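Local atomic coordinates of tudor domain-containing protein 1 (Mus musculus, PDB entry 4B9W), a protein that scaffolds Piwi proteins by binding their methylated arginines through Tudor domains, supporting piRNA-guided repression of transposable elements in spermatogenesis. Residues E12-C24 with V155-I167. Sequence-based numbering, arbitrary orientation.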
# COMPACT_ATOMS: atom_id res chain seq x y z
N GLU A 12 9.42 17.54 -11.37
CA GLU A 12 10.45 18.00 -10.44
C GLU A 12 10.15 19.40 -9.94
O GLU A 12 9.60 20.22 -10.69
CB GLU A 12 11.83 17.94 -11.12
CG GLU A 12 12.29 16.52 -11.46
CD GLU A 12 12.54 15.68 -10.22
OE1 GLU A 12 12.43 16.25 -9.12
OE2 GLU A 12 12.85 14.47 -10.33
N PHE A 13 10.53 19.65 -8.68
CA PHE A 13 10.27 20.91 -7.99
C PHE A 13 11.48 21.51 -7.29
O PHE A 13 12.44 20.82 -6.95
CB PHE A 13 9.19 20.71 -6.89
CG PHE A 13 7.92 20.10 -7.40
CD1 PHE A 13 6.93 20.91 -7.96
CD2 PHE A 13 7.73 18.74 -7.37
CE1 PHE A 13 5.77 20.36 -8.47
CE2 PHE A 13 6.56 18.18 -7.87
CZ PHE A 13 5.59 18.99 -8.42
N THR A 14 11.39 22.81 -7.01
CA THR A 14 12.30 23.45 -6.07
C THR A 14 11.58 23.76 -4.74
O THR A 14 10.36 24.01 -4.69
CB THR A 14 12.91 24.73 -6.66
OG1 THR A 14 11.87 25.66 -6.91
CG2 THR A 14 13.69 24.42 -7.97
N VAL A 15 12.36 23.76 -3.66
CA VAL A 15 11.81 24.00 -2.33
C VAL A 15 11.23 25.41 -2.33
O VAL A 15 11.82 26.33 -2.90
CB VAL A 15 12.87 23.79 -1.23
CG1 VAL A 15 12.31 24.12 0.14
CG2 VAL A 15 13.38 22.35 -1.26
N ASP A 16 10.03 25.54 -1.76
CA ASP A 16 9.22 26.77 -1.77
C ASP A 16 8.68 27.24 -3.11
O ASP A 16 8.12 28.34 -3.20
CB ASP A 16 9.94 27.93 -1.08
CG ASP A 16 9.93 27.79 0.41
OD1 ASP A 16 9.04 27.08 0.95
OD2 ASP A 16 10.83 28.38 1.06
N GLU A 17 8.78 26.40 -4.14
CA GLU A 17 8.09 26.66 -5.40
C GLU A 17 6.58 26.80 -5.18
O GLU A 17 5.97 26.02 -4.46
CB GLU A 17 8.35 25.53 -6.39
CG GLU A 17 7.79 25.78 -7.78
CD GLU A 17 8.13 24.67 -8.77
OE1 GLU A 17 9.13 23.93 -8.55
OE2 GLU A 17 7.42 24.56 -9.78
N THR A 18 5.98 27.83 -5.78
CA THR A 18 4.52 27.96 -5.75
C THR A 18 3.94 27.71 -7.13
O THR A 18 4.41 28.25 -8.13
CB THR A 18 4.07 29.32 -5.21
OG1 THR A 18 4.57 30.35 -6.07
CG2 THR A 18 4.58 29.52 -3.84
N VAL A 19 2.93 26.85 -7.18
CA VAL A 19 2.43 26.33 -8.42
C VAL A 19 0.96 25.91 -8.25
O VAL A 19 0.55 25.43 -7.20
CB VAL A 19 3.31 25.15 -8.89
CG1 VAL A 19 3.45 24.13 -7.77
CG2 VAL A 19 2.77 24.54 -10.19
N ASP A 20 0.16 26.14 -9.28
CA ASP A 20 -1.25 25.78 -9.22
C ASP A 20 -1.40 24.28 -9.43
O ASP A 20 -0.67 23.66 -10.21
CB ASP A 20 -2.06 26.57 -10.24
CG ASP A 20 -2.24 28.03 -9.84
OD1 ASP A 20 -2.26 28.36 -8.63
OD2 ASP A 20 -2.36 28.86 -10.76
N VAL A 21 -2.34 23.72 -8.68
CA VAL A 21 -2.66 22.31 -8.73
C VAL A 21 -4.16 22.10 -8.88
O VAL A 21 -4.98 22.95 -8.53
CB VAL A 21 -2.18 21.57 -7.47
CG1 VAL A 21 -0.67 21.72 -7.29
CG2 VAL A 21 -2.93 22.04 -6.23
N VAL A 22 -4.50 20.94 -9.43
CA VAL A 22 -5.82 20.36 -9.34
C VAL A 22 -5.54 18.97 -8.76
O VAL A 22 -4.58 18.30 -9.16
CB VAL A 22 -6.54 20.21 -10.72
CG1 VAL A 22 -7.14 21.55 -11.16
CG2 VAL A 22 -5.59 19.67 -11.79
N VAL A 23 -6.34 18.59 -7.76
CA VAL A 23 -6.21 17.29 -7.13
C VAL A 23 -6.83 16.23 -8.07
O VAL A 23 -7.99 16.35 -8.44
CB VAL A 23 -6.87 17.30 -5.74
CG1 VAL A 23 -6.81 15.92 -5.08
CG2 VAL A 23 -6.21 18.37 -4.86
N CYS A 24 -6.06 15.24 -8.49
CA CYS A 24 -6.58 14.19 -9.39
C CYS A 24 -6.92 12.86 -8.67
O CYS A 24 -7.63 11.99 -9.20
CB CYS A 24 -5.62 13.96 -10.55
SG CYS A 24 -3.91 13.61 -10.07
N VAL A 155 -11.39 20.86 -1.91
CA VAL A 155 -10.62 20.88 -3.16
C VAL A 155 -11.45 20.54 -4.40
O VAL A 155 -11.04 20.88 -5.52
CB VAL A 155 -9.39 19.93 -3.11
CG1 VAL A 155 -8.58 20.16 -1.85
CG2 VAL A 155 -9.80 18.47 -3.21
N VAL A 156 -12.58 19.86 -4.24
CA VAL A 156 -13.34 19.40 -5.41
C VAL A 156 -13.68 20.54 -6.40
O VAL A 156 -14.10 21.62 -5.98
CB VAL A 156 -14.62 18.64 -4.99
CG1 VAL A 156 -15.63 19.59 -4.35
CG2 VAL A 156 -15.20 17.90 -6.19
N GLY A 157 -13.48 20.31 -7.71
CA GLY A 157 -13.82 21.31 -8.75
C GLY A 157 -13.06 22.63 -8.69
O GLY A 157 -13.46 23.63 -9.30
N LEU A 158 -11.92 22.63 -8.01
CA LEU A 158 -11.17 23.85 -7.68
C LEU A 158 -9.72 23.71 -8.13
O LEU A 158 -9.15 22.64 -8.05
CB LEU A 158 -11.19 24.05 -6.16
CG LEU A 158 -10.98 25.44 -5.56
CD1 LEU A 158 -11.87 26.50 -6.22
CD2 LEU A 158 -11.25 25.36 -4.05
N LYS A 159 -9.15 24.81 -8.61
CA LYS A 159 -7.72 24.91 -8.78
C LYS A 159 -7.21 25.68 -7.56
O LYS A 159 -7.76 26.72 -7.20
CB LYS A 159 -7.38 25.63 -10.10
CG LYS A 159 -5.91 25.99 -10.25
CD LYS A 159 -5.59 26.47 -11.67
CE LYS A 159 -6.22 27.81 -12.05
NZ LYS A 159 -6.10 28.04 -13.54
N LEU A 160 -6.17 25.14 -6.92
CA LEU A 160 -5.57 25.74 -5.72
C LEU A 160 -4.12 26.10 -5.95
O LEU A 160 -3.47 25.53 -6.84
CB LEU A 160 -5.69 24.78 -4.51
CG LEU A 160 -7.08 24.22 -4.18
CD1 LEU A 160 -7.25 22.79 -4.66
CD2 LEU A 160 -7.35 24.26 -2.68
N GLN A 161 -3.60 27.05 -5.18
CA GLN A 161 -2.16 27.31 -5.10
C GLN A 161 -1.46 26.32 -4.17
O GLN A 161 -1.82 26.17 -2.99
CB GLN A 161 -1.90 28.75 -4.59
CG GLN A 161 -0.45 29.07 -4.33
CD GLN A 161 -0.25 30.51 -3.89
OE1 GLN A 161 -0.39 30.84 -2.72
NE2 GLN A 161 0.08 31.38 -4.84
N ALA A 162 -0.44 25.65 -4.67
CA ALA A 162 0.37 24.75 -3.84
C ALA A 162 1.73 25.37 -3.67
O ALA A 162 2.35 25.83 -4.64
CB ALA A 162 0.48 23.36 -4.46
N ARG A 163 2.19 25.40 -2.43
CA ARG A 163 3.56 25.74 -2.13
C ARG A 163 4.28 24.47 -1.68
O ARG A 163 3.86 23.80 -0.74
CB ARG A 163 3.63 26.82 -1.07
CG ARG A 163 5.02 27.39 -0.93
CD ARG A 163 5.01 28.68 -0.14
NE ARG A 163 4.81 28.44 1.27
CZ ARG A 163 5.73 27.95 2.10
NH1 ARG A 163 6.95 27.62 1.66
NH2 ARG A 163 5.44 27.77 3.39
N VAL A 164 5.33 24.13 -2.40
CA VAL A 164 6.06 22.89 -2.18
C VAL A 164 7.00 23.14 -0.97
O VAL A 164 8.04 23.73 -1.13
CB VAL A 164 6.82 22.49 -3.49
CG1 VAL A 164 7.60 21.20 -3.34
CG2 VAL A 164 5.84 22.37 -4.67
N VAL A 165 6.63 22.72 0.22
CA VAL A 165 7.40 23.03 1.45
C VAL A 165 8.52 22.01 1.69
O VAL A 165 9.62 22.37 2.11
CB VAL A 165 6.48 23.11 2.70
CG1 VAL A 165 7.26 23.32 4.00
CG2 VAL A 165 5.44 24.22 2.52
N GLU A 166 8.21 20.74 1.44
CA GLU A 166 9.22 19.69 1.58
C GLU A 166 9.10 18.68 0.44
O GLU A 166 7.98 18.37 -0.02
CB GLU A 166 9.15 19.02 2.97
CG GLU A 166 8.21 17.85 3.06
CD GLU A 166 7.90 17.46 4.50
OE1 GLU A 166 8.83 17.45 5.34
OE2 GLU A 166 6.70 17.14 4.78
N ILE A 167 10.26 18.19 -0.02
CA ILE A 167 10.38 17.29 -1.16
C ILE A 167 11.00 16.03 -0.61
O ILE A 167 12.06 16.10 0.01
CB ILE A 167 11.32 17.86 -2.26
CG1 ILE A 167 11.00 19.34 -2.57
CG2 ILE A 167 11.25 17.02 -3.54
CD1 ILE A 167 11.62 19.84 -3.88
O HOH W 1 -8.88 20.09 -7.40
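Val19 pairs with Ala162 and Val21 with Leu160 in antiparallel hydrogen-bonded pairs, the strand directions meeting at 126°. Val19 N reaches Ala162 O at 2.8 Å, and Ala162 N returns to Val19 O. Thr18 faces Arg163 and Asp20 faces Gln161 in non-hydrogen-bonded pairs; next to the first, Val164 N bonds Glu17 O, and a type II turn from Thr14 to Glu17 brings Asp16 N to Val164 O. At the far end a water takes the N-H of Val23 and donates to Val155 O and Leu158 O, bridging where direct pairing has ended. In this extended Tudor domain the strands lie side by side in the mixed sheet of the staphylococcal-nuclease-like (OB-type) part, beside the five-stranded Tudor barrel. The buried face is apolar, and Ala162 is small enough to admit Val21 CG1, anti to its carbonyl carbon (chi1 -59°), at a tight 3.5 Å from CB. Val164 CG2 meets the Phe13 ring obliquely, 3.8 Å from CD1. On the opposite, more open face, the Thr18 methyl CG2 rests on the aliphatic stem of Arg163, 3.6 Å from CG. Lys159's methylenes reach across to Asp20, CD 3.8 Å from CB; an alanine at Asp20 would probably leave Lys159 NZ, 4.7 Å from Asp20 OD2, without this nearby opposite charge.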